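Local coordinates for protein SusD homolog (PDB 4F53) that probably binds mucin O-glycans at the cell surface of Bacteroides ovatus, as a TPR-like member of the SusD/RagB outer-membrane lipoprotein family, at residues Pro88-Phe101 / Tyr131-Ile145. Sequence-based numbering, arbitrary orientation.
Sequences PFNDFYSKFYPDYF and YGPIPYSKVGAANAI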
ATOM      1  N   PRO A  88     -13.331   5.065   1.343  1.00 38.34           N
ATOM      2  CA  PRO A  88     -12.146   5.060   0.465  1.00 36.93           C
ATOM      3  C   PRO A  88     -12.337   5.721  -0.900  1.00 42.68           C
ATOM      4  O   PRO A  88     -11.380   5.756  -1.696  1.00 42.42           O
ATOM      5  CB  PRO A  88     -11.838   3.566   0.291  1.00 38.03           C
ATOM      6  CG  PRO A  88     -12.619   2.867   1.356  1.00 41.00           C
ATOM      7  CD  PRO A  88     -13.837   3.691   1.527  1.00 38.27           C
ATOM      8  N   PHE A  89     -13.556   6.222  -1.195  1.00 39.93           N
ATOM      9  CA  PHE A  89     -13.836   6.883  -2.460  1.00 38.85           C
ATOM     10  C   PHE A  89     -14.082   8.369  -2.207  1.00 43.22           C
ATOM     11  O   PHE A  89     -13.185   9.178  -2.444  1.00 43.06           O
ATOM     12  CB  PHE A  89     -15.028   6.218  -3.186  1.00 40.88           C
ATOM     13  CG  PHE A  89     -15.207   6.592  -4.646  1.00 42.22           C
ATOM     14  CD1 PHE A  89     -14.142   6.514  -5.543  1.00 43.47           C
ATOM     15  CD2 PHE A  89     -16.449   6.972  -5.134  1.00 45.03           C
ATOM     16  CE1 PHE A  89     -14.315   6.849  -6.892  1.00 44.57           C
ATOM     17  CE2 PHE A  89     -16.622   7.289  -6.486  1.00 48.07           C
ATOM     18  CZ  PHE A  89     -15.555   7.226  -7.357  1.00 44.51           C
ATOM     19  N   ASN A  90     -15.251   8.700  -1.645  1.00 39.55           N
ATOM     20  CA  ASN A  90     -15.746  10.048  -1.366  1.00 41.00           C
ATOM     21  C   ASN A  90     -14.836  10.882  -0.488  1.00 45.49           C
ATOM     22  O   ASN A  90     -14.666  12.058  -0.786  1.00 46.66           O
ATOM     23  CB  ASN A  90     -17.147  10.009  -0.724  1.00 38.72           C
ATOM     24  CG  ASN A  90     -18.238   9.582  -1.679  1.00 57.83           C
ATOM     25  OD1 ASN A  90     -18.340   8.415  -2.066  1.00 54.67           O
ATOM     26  ND2 ASN A  90     -19.082  10.522  -2.084  1.00 49.61           N
ATOM     27  N   ASP A  91     -14.268  10.307   0.592  1.00 39.74           N
ATOM     28  CA  ASP A  91     -13.445  11.075   1.515  1.00 37.80           C
ATOM     29  C   ASP A  91     -12.135  11.539   0.893  1.00 39.51           C
ATOM     30  O   ASP A  91     -11.682  12.616   1.252  1.00 40.11           O
ATOM     31  CB  ASP A  91     -13.210  10.320   2.829  1.00 39.33           C
ATOM     32  CG  ASP A  91     -14.416  10.263   3.758  1.00 54.04           C
ATOM     33  OD1 ASP A  91     -15.572  10.341   3.255  1.00 56.10           O
ATOM     34  OD2 ASP A  91     -14.211  10.140   4.981  1.00 64.81           O
ATOM     35  N   PHE A  92     -11.564  10.817  -0.081  1.00 36.08           N
ATOM     36  CA  PHE A  92     -10.366  11.323  -0.762  1.00 34.83           C
ATOM     37  C   PHE A  92     -10.686  12.568  -1.591  1.00 39.16           C
ATOM     38  O   PHE A  92      -9.909  13.519  -1.556  1.00 39.40           O
ATOM     39  CB  PHE A  92      -9.707  10.271  -1.646  1.00 34.84           C
ATOM     40  CG  PHE A  92      -8.768   9.362  -0.895  1.00 34.27           C
ATOM     41  CD1 PHE A  92      -7.558   9.841  -0.392  1.00 35.43           C
ATOM     42  CD2 PHE A  92      -9.078   8.024  -0.706  1.00 34.30           C
ATOM     43  CE1 PHE A  92      -6.686   8.996   0.295  1.00 33.92           C
ATOM     44  CE2 PHE A  92      -8.196   7.179  -0.037  1.00 34.88           C
ATOM     45  CZ  PHE A  92      -7.014   7.672   0.467  1.00 32.04           C
ATOM     46  N   TYR A  93     -11.850  12.587  -2.273  1.00 36.54           N
ATOM     47  CA  TYR A  93     -12.281  13.729  -3.095  1.00 37.90           C
ATOM     48  C   TYR A  93     -12.616  14.950  -2.225  1.00 43.70           C
ATOM     49  O   TYR A  93     -12.170  16.042  -2.560  1.00 43.98           O
ATOM     50  CB  TYR A  93     -13.467  13.353  -4.009  1.00 39.58           C
ATOM     51  CG  TYR A  93     -13.034  12.517  -5.198  1.00 40.90           C
ATOM     52  CD1 TYR A  93     -12.784  11.149  -5.063  1.00 41.29           C
ATOM     53  CD2 TYR A  93     -12.828  13.100  -6.447  1.00 41.36           C
ATOM     54  CE1 TYR A  93     -12.365  10.382  -6.147  1.00 40.03           C
ATOM     55  CE2 TYR A  93     -12.409  12.339  -7.537  1.00 41.07           C
ATOM     56  CZ  TYR A  93     -12.193  10.981  -7.384  1.00 43.58           C
ATOM     57  OH  TYR A  93     -11.760  10.240  -8.447  1.00 41.39           O
ATOM     58  N   SER A  94     -13.349  14.761  -1.098  1.00 40.62           N
ATOM     59  CA  SER A  94     -13.745  15.820  -0.142  1.00 41.72           C
ATOM     60  C   SER A  94     -12.545  16.465   0.534  1.00 46.59           C
ATOM     61  O   SER A  94     -12.539  17.671   0.808  1.00 47.85           O
ATOM     62  CB  SER A  94     -14.636  15.247   0.961  1.00 43.80           C
ATOM     63  OG  SER A  94     -15.760  14.563   0.439  1.00 55.33           O
ATOM     64  N   LYS A  95     -11.549  15.637   0.852  1.00 41.04           N
ATOM     65  CA  LYS A  95     -10.375  16.109   1.574  1.00 39.62           C
ATOM     66  C   LYS A  95      -9.307  16.682   0.650  1.00 42.32           C
ATOM     67  O   LYS A  95      -8.582  17.578   1.082  1.00 42.78           O
ATOM     68  CB  LYS A  95      -9.773  14.988   2.430  1.00 38.40           C
ATOM     69  CG  LYS A  95     -10.686  14.572   3.575  1.00 35.73           C
ATOM     70  CD  LYS A  95     -10.120  13.345   4.258  1.00 39.00           C
ATOM     71  CE  LYS A  95     -11.110  12.721   5.204  1.00 43.08           C
ATOM     72  NZ  LYS A  95     -11.226  13.506   6.448  1.00 50.25           N
ATOM     73  N   PHE A  96      -9.187  16.174  -0.595  1.00 37.54           N
ATOM     74  CA  PHE A  96      -8.135  16.632  -1.499  1.00 37.24           C
ATOM     75  C   PHE A  96      -8.512  17.849  -2.367  1.00 44.97           C
ATOM     76  O   PHE A  96      -7.767  18.846  -2.380  1.00 46.24           O
ATOM     77  CB  PHE A  96      -7.636  15.480  -2.431  1.00 36.95           C
ATOM     78  CG  PHE A  96      -6.362  15.830  -3.165  1.00 36.61           C
ATOM     79  CD1 PHE A  96      -6.402  16.499  -4.394  1.00 38.85           C
ATOM     80  CD2 PHE A  96      -5.118  15.547  -2.604  1.00 35.73           C
ATOM     81  CE1 PHE A  96      -5.221  16.890  -5.032  1.00 39.23           C
ATOM     82  CE2 PHE A  96      -3.936  15.922  -3.249  1.00 38.08           C
ATOM     83  CZ  PHE A  96      -3.993  16.624  -4.441  1.00 37.14           C
ATOM     84  N   TYR A  97      -9.587  17.725  -3.157  1.00 40.78           N
ATOM     85  CA  TYR A  97      -9.925  18.686  -4.203  1.00 41.18           C
ATOM     86  C   TYR A  97     -10.262  20.120  -3.770  1.00 47.71           C
ATOM     87  O   TYR A  97      -9.737  21.013  -4.448  1.00 50.08           O
ATOM     88  CB  TYR A  97     -10.978  18.138  -5.158  1.00 41.55           C
ATOM     89  CG  TYR A  97     -10.331  17.241  -6.196  1.00 40.65           C
ATOM     90  CD1 TYR A  97      -9.482  17.763  -7.168  1.00 41.89           C
ATOM     91  CD2 TYR A  97     -10.483  15.857  -6.143  1.00 39.56           C
ATOM     92  CE1 TYR A  97      -8.854  16.940  -8.100  1.00 40.08           C
ATOM     93  CE2 TYR A  97      -9.895  15.029  -7.098  1.00 39.22           C
ATOM     94  CZ  TYR A  97      -9.070  15.571  -8.069  1.00 46.93           C
ATOM     95  OH  TYR A  97      -8.440  14.751  -8.992  1.00 45.67           O
ATOM     96  N   PRO A  98     -11.017  20.434  -2.688  1.00 43.53           N
ATOM     97  CA  PRO A  98     -11.232  21.856  -2.362  1.00 44.47           C
ATOM     98  C   PRO A  98      -9.899  22.606  -2.152  1.00 49.45           C
ATOM     99  O   PRO A  98      -9.739  23.684  -2.723  1.00 49.78           O
ATOM    100  CB  PRO A  98     -12.098  21.805  -1.097  1.00 45.64           C
ATOM    101  CG  PRO A  98     -12.799  20.499  -1.182  1.00 49.26           C
ATOM    102  CD  PRO A  98     -11.764  19.566  -1.755  1.00 44.43           C
ATOM    103  N   ASP A  99      -8.908  21.995  -1.442  1.00 45.05           N
ATOM    104  CA  ASP A  99      -7.597  22.621  -1.216  1.00 44.26           C
ATOM    105  C   ASP A  99      -6.773  22.705  -2.500  1.00 48.67           C
ATOM    106  O   ASP A  99      -6.086  23.707  -2.725  1.00 48.95           O
ATOM    107  CB  ASP A  99      -6.809  21.883  -0.133  1.00 44.29           C
ATOM    108  CG  ASP A  99      -7.259  22.178   1.293  1.00 56.08           C
ATOM    109  OD1 ASP A  99      -8.215  22.968   1.471  1.00 57.75           O
ATOM    110  OD2 ASP A  99      -6.642  21.638   2.234  1.00 60.17           O
ATOM    111  N   TYR A 100      -6.842  21.655  -3.340  1.00 43.59           N
ATOM    112  CA  TYR A 100      -6.134  21.592  -4.615  1.00 42.81           C
ATOM    113  C   TYR A 100      -6.592  22.744  -5.534  1.00 49.73           C
ATOM    114  O   TYR A 100      -5.752  23.487  -6.057  1.00 50.83           O
ATOM    115  CB  TYR A 100      -6.346  20.217  -5.271  1.00 41.84           C
ATOM    116  CG  TYR A 100      -5.886  20.115  -6.703  1.00 42.86           C
ATOM    117  CD1 TYR A 100      -4.550  19.876  -7.012  1.00 43.13           C
ATOM    118  CD2 TYR A 100      -6.788  20.246  -7.756  1.00 44.69           C
ATOM    119  CE1 TYR A 100      -4.123  19.768  -8.333  1.00 43.17           C
ATOM    120  CE2 TYR A 100      -6.373  20.151  -9.081  1.00 45.21           C
ATOM    121  CZ  TYR A 100      -5.039  19.917  -9.367  1.00 49.78           C
ATOM    122  OH  TYR A 100      -4.649  19.817 -10.681  1.00 48.21           O
ATOM    123  N   PHE A 101      -7.906  22.916  -5.695  1.00 47.00           N
ATOM    124  CA  PHE A 101      -8.443  23.991  -6.540  1.00 49.27           C
ATOM    125  C   PHE A 101      -8.117  25.366  -5.950  1.00 56.99           C
ATOM    126  O   PHE A 101      -7.806  26.291  -6.699  1.00 59.62           O
ATOM    127  CB  PHE A 101      -9.963  23.828  -6.732  1.00 51.35           C
ATOM    128  CG  PHE A 101     -10.349  22.611  -7.545  1.00 51.50           C
ATOM    129  CD1 PHE A 101      -9.821  22.406  -8.818  1.00 53.36           C
ATOM    130  CD2 PHE A 101     -11.303  21.713  -7.073  1.00 53.06           C
ATOM    131  CE1 PHE A 101     -10.188  21.290  -9.573  1.00 53.91           C
ATOM    132  CE2 PHE A 101     -11.671  20.597  -7.835  1.00 55.40           C
ATOM    133  CZ  PHE A 101     -11.104  20.389  -9.073  1.00 52.67           C
ATOM    134  N   TYR A 131     -10.464   1.302  -7.249  1.00 30.48           N
ATOM    135  CA  TYR A 131     -11.727   1.238  -7.996  1.00 31.11           C
ATOM    136  C   TYR A 131     -11.687   0.935  -9.479  1.00 36.11           C
ATOM    137  O   TYR A 131     -12.657   0.377  -9.982  1.00 35.42           O
ATOM    138  CB  TYR A 131     -12.478   2.576  -7.825  1.00 33.03           C
ATOM    139  CG  TYR A 131     -12.953   2.754  -6.400  1.00 33.32           C
ATOM    140  CD1 TYR A 131     -14.104   2.115  -5.943  1.00 35.47           C
ATOM    141  CD2 TYR A 131     -12.198   3.479  -5.479  1.00 32.47           C
ATOM    142  CE1 TYR A 131     -14.502   2.209  -4.612  1.00 35.23           C
ATOM    143  CE2 TYR A 131     -12.573   3.561  -4.139  1.00 33.09           C
ATOM    144  CZ  TYR A 131     -13.711   2.903  -3.706  1.00 39.19           C
ATOM    145  OH  TYR A 131     -14.060   2.973  -2.393  1.00 35.83           O
ATOM    146  N   GLY A 132     -10.622   1.328 -10.165  1.00 34.74           N
ATOM    147  CA  GLY A 132     -10.519   1.203 -11.613  1.00 34.86           C
ATOM    148  C   GLY A 132     -10.869   2.552 -12.213  1.00 37.41           C
ATOM    149  O   GLY A 132     -10.254   3.543 -11.807  1.00 37.34           O
ATOM    150  N   PRO A 133     -11.892   2.667 -13.104  1.00 33.45           N
ATOM    151  CA  PRO A 133     -12.282   4.004 -13.612  1.00 34.48           C
ATOM    152  C   PRO A 133     -12.687   4.949 -12.469  1.00 39.27           C
ATOM    153  O   PRO A 133     -13.345   4.513 -11.517  1.00 38.40           O
ATOM    154  CB  PRO A 133     -13.489   3.707 -14.537  1.00 36.96           C
ATOM    155  CG  PRO A 133     -13.334   2.283 -14.906  1.00 40.69           C
ATOM    156  CD  PRO A 133     -12.745   1.613 -13.691  1.00 35.21           C
ATOM    157  N   ILE A 134     -12.253   6.218 -12.533  1.00 35.32           N
ATOM    158  CA  ILE A 134     -12.570   7.218 -11.497  1.00 34.76           C
ATOM    159  C   ILE A 134     -12.746   8.619 -12.129  1.00 40.79           C
ATOM    160  O   ILE A 134     -12.162   8.874 -13.194  1.00 40.40           O
ATOM    161  CB  ILE A 134     -11.448   7.271 -10.371  1.00 34.78           C
ATOM    162  CG1 ILE A 134     -10.055   7.650 -10.948  1.00 33.30           C
ATOM    163  CG2 ILE A 134     -11.397   6.004  -9.482  1.00 31.79           C
ATOM    164  CD1 ILE A 134      -9.094   8.319  -9.956  1.00 32.58           C
ATOM    165  N   PRO A 135     -13.455   9.574 -11.476  1.00 38.59           N
ATOM    166  CA  PRO A 135     -13.423  10.955 -11.984  1.00 40.39           C
ATOM    167  C   PRO A 135     -12.003  11.514 -11.787  1.00 45.44           C
ATOM    168  O   PRO A 135     -11.444  11.439 -10.679  1.00 44.92           O
ATOM    169  CB  PRO A 135     -14.478  11.698 -11.144  1.00 43.49           C
ATOM    170  CG  PRO A 135     -15.090  10.681 -10.244  1.00 46.25           C
ATOM    171  CD  PRO A 135     -14.216   9.478 -10.212  1.00 40.08           C
ATOM    172  N   TYR A 136     -11.368  11.966 -12.885  1.00 43.08           N
ATOM    173  CA  TYR A 136      -9.998  12.476 -12.829  1.00 41.89           C
ATOM    174  C   TYR A 136      -9.829  13.740 -13.717  1.00 47.60           C
ATOM    175  O   TYR A 136      -9.862  14.859 -13.191  1.00 47.89           O
ATOM    176  CB  TYR A 136      -8.961  11.375 -13.160  1.00 40.96           C
ATOM    177  CG  TYR A 136      -7.548  11.792 -12.825  1.00 42.51           C
ATOM    178  CD1 TYR A 136      -7.141  11.957 -11.499  1.00 44.24           C
ATOM    179  CD2 TYR A 136      -6.631  12.083 -13.828  1.00 42.74           C
ATOM    180  CE1 TYR A 136      -5.856  12.412 -11.186  1.00 44.30           C
ATOM    181  CE2 TYR A 136      -5.339  12.516 -13.525  1.00 42.90           C
ATOM    182  CZ  TYR A 136      -4.963  12.695 -12.204  1.00 47.25           C
ATOM    183  OH  TYR A 136      -3.708  13.147 -11.895  1.00 47.91           O
ATOM    184  N   SER A 137      -9.697  13.578 -15.040  1.00 44.52           N
ATOM    185  CA  SER A 137      -9.503  14.713 -15.952  1.00 45.28           C
ATOM    186  C   SER A 137     -10.719  15.646 -16.029  1.00 52.44           C
ATOM    187  O   SER A 137     -10.542  16.809 -16.384  1.00 53.40           O
ATOM    188  CB  SER A 137      -9.140  14.241 -17.358  1.00 45.16           C
ATOM    189  OG  SER A 137     -10.210  13.571 -18.001  1.00 49.74           O
ATOM    190  N   LYS A 138     -11.928  15.170 -15.683  1.00 50.90           N
ATOM    191  CA  LYS A 138     -13.117  16.029 -15.805  1.00 53.88           C
ATOM    192  C   LYS A 138     -13.704  16.487 -14.446  1.00 59.24           C
ATOM    193  O   LYS A 138     -14.872  16.877 -14.408  1.00 60.78           O
ATOM    194  CB  LYS A 138     -14.200  15.320 -16.635  1.00 56.86           C
ATOM    195  CG  LYS A 138     -13.774  15.042 -18.063  1.00 63.14           C
ATOM    196  CD  LYS A 138     -14.650  13.987 -18.671  1.00 74.71           C
ATOM    197  CE  LYS A 138     -14.238  13.684 -20.086  1.00 94.74           C
ATOM    198  NZ  LYS A 138     -14.972  12.507 -20.618  1.00109.50           N
ATOM    199  N   VAL A 139     -12.901  16.487 -13.355  1.00 54.76           N
ATOM    200  CA  VAL A 139     -13.382  16.896 -12.030  1.00 55.41           C
ATOM    201  C   VAL A 139     -13.715  18.406 -12.023  1.00 66.70           C
ATOM    202  O   VAL A 139     -12.915  19.240 -12.479  1.00 66.98           O
ATOM    203  CB  VAL A 139     -12.460  16.510 -10.839  1.00 55.92           C
ATOM    204  CG1 VAL A 139     -12.346  15.000 -10.687  1.00 52.99           C
ATOM    205  CG2 VAL A 139     -11.084  17.155 -10.956  1.00 55.70           C
ATOM    206  N   GLY A 140     -14.926  18.710 -11.554  1.00 67.52           N
ATOM    207  CA  GLY A 140     -15.423  20.070 -11.418  1.00 70.31           C
ATOM    208  C   GLY A 140     -14.969  20.677 -10.109  1.00 76.71           C
ATOM    209  O   GLY A 140     -14.744  19.954  -9.132  1.00 75.17           O
ATOM    210  N   ALA A 141     -14.837  22.013 -10.067  1.00 76.40           N
ATOM    211  CA  ALA A 141     -14.419  22.716  -8.852  1.00 75.91           C
ATOM    212  C   ALA A 141     -15.543  22.739  -7.807  1.00 80.08           C
ATOM    213  O   ALA A 141     -15.252  22.849  -6.615  1.00 79.82           O
ATOM    214  CB  ALA A 141     -13.977  24.130  -9.187  1.00 78.15           C
ATOM    215  N   ALA A 142     -16.812  22.579  -8.252  1.00 77.16           N
ATOM    216  CA  ALA A 142     -18.003  22.591  -7.398  1.00 77.96           C
ATOM    217  C   ALA A 142     -18.123  21.312  -6.545  1.00 78.83           C
ATOM    218  O   ALA A 142     -18.154  21.411  -5.316  1.00 78.48           O
ATOM    219  CB  ALA A 142     -19.255  22.781  -8.248  1.00 80.94           C
ATOM    220  N   ASN A 143     -18.212  20.128  -7.190  1.00 72.22           N
ATOM    221  CA  ASN A 143     -18.326  18.817  -6.531  1.00 69.13           C
ATOM    222  C   ASN A 143     -17.535  17.816  -7.368  1.00 68.96           C
ATOM    223  O   ASN A 143     -18.092  17.167  -8.266  1.00 69.73           O
ATOM    224  CB  ASN A 143     -19.809  18.417  -6.373  1.00 70.26           C
ATOM    225  CG  ASN A 143     -20.086  17.115  -5.649  1.00 91.37           C
ATOM    226  OD1 ASN A 143     -19.188  16.376  -5.247  1.00 80.49           O
ATOM    227  ND2 ASN A 143     -21.361  16.801  -5.467  1.00 87.06           N
ATOM    228  N   ALA A 144     -16.213  17.749  -7.100  1.00 60.78           N
ATOM    229  CA  ALA A 144     -15.208  16.946  -7.802  1.00 57.80           C
ATOM    230  C   ALA A 144     -15.666  15.532  -8.197  1.00 57.59           C
ATOM    231  O   ALA A 144     -15.538  15.188  -9.361  1.00 57.30           O
ATOM    232  CB  ALA A 144     -13.947  16.855  -6.964  1.00 57.00           C
ATOM    233  N   ILE A 145     -16.210  14.739  -7.255  1.00 53.05           N
ATOM    234  CA  ILE A 145     -16.646  13.345  -7.462  1.00 51.88           C
ATOM    235  C   ILE A 145     -17.904  13.228  -8.387  1.00 57.08           C
ATOM    236  O   ILE A 145     -18.120  12.168  -8.994  1.00 54.87           O
ATOM    237  CB  ILE A 145     -16.874  12.639  -6.091  1.00 53.77           C
ATOM    238  CG1 ILE A 145     -16.626  11.115  -6.186  1.00 53.08           C
ATOM    239  CG2 ILE A 145     -18.227  12.995  -5.438  1.00 53.48           C
ATOM    240  CD1 ILE A 145     -16.303  10.479  -4.894  1.00 56.33           C
TER
HETATM  241  O   HOH W   1      -9.477  12.402  -9.103  1.00 40.43           O
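Pro135 O is gripped twice: Tyr93 OH donates to it at 2.6 Å, in the carbonyl plane and on a lone pair, and water 1 donates to it at 2.7 Å. That water also bonds Tyr97 OH, whose main polar partner is Arg120 NE of helix 110-131, so two tyrosines one helical turn apart hold a single loop carbonyl, one directly and one through water. Ile145 spans the corner between the Phe89 and Tyr93 rings. With CG1 anti to the backbone N (chi1 -151°), its chain runs across one face of the Tyr93 ring, CG1 4.1 Å from the ring centroid, and ends with CD1 over a face of Phe89, 3.9 Å from that centroid. The Phe89 ring in turn points its edge at the face of Tyr131, planes at 51°. Further along the helix, Val139 CG2 reaches both Tyr97 CE1 (3.6 Å) and Phe101 CZ (3.7 Å), while the poorly ordered Ala141 lies with CA over one face of Phe101 at the exposed end. A phenylalanine in place of Tyr93 would probably cost Pro135 O its direct hydrogen bond, leaving the water bridge from Tyr97 to tie that carbonyl to the helix. The end of helix 110-131 (Tyr131) and the irregular loop leading to helix 152-173 pack along one side of helix 82-106, whose other sides meet helices 25-37, 44-58 and 110-131 in this helix-rich, TPR-like SusD fold.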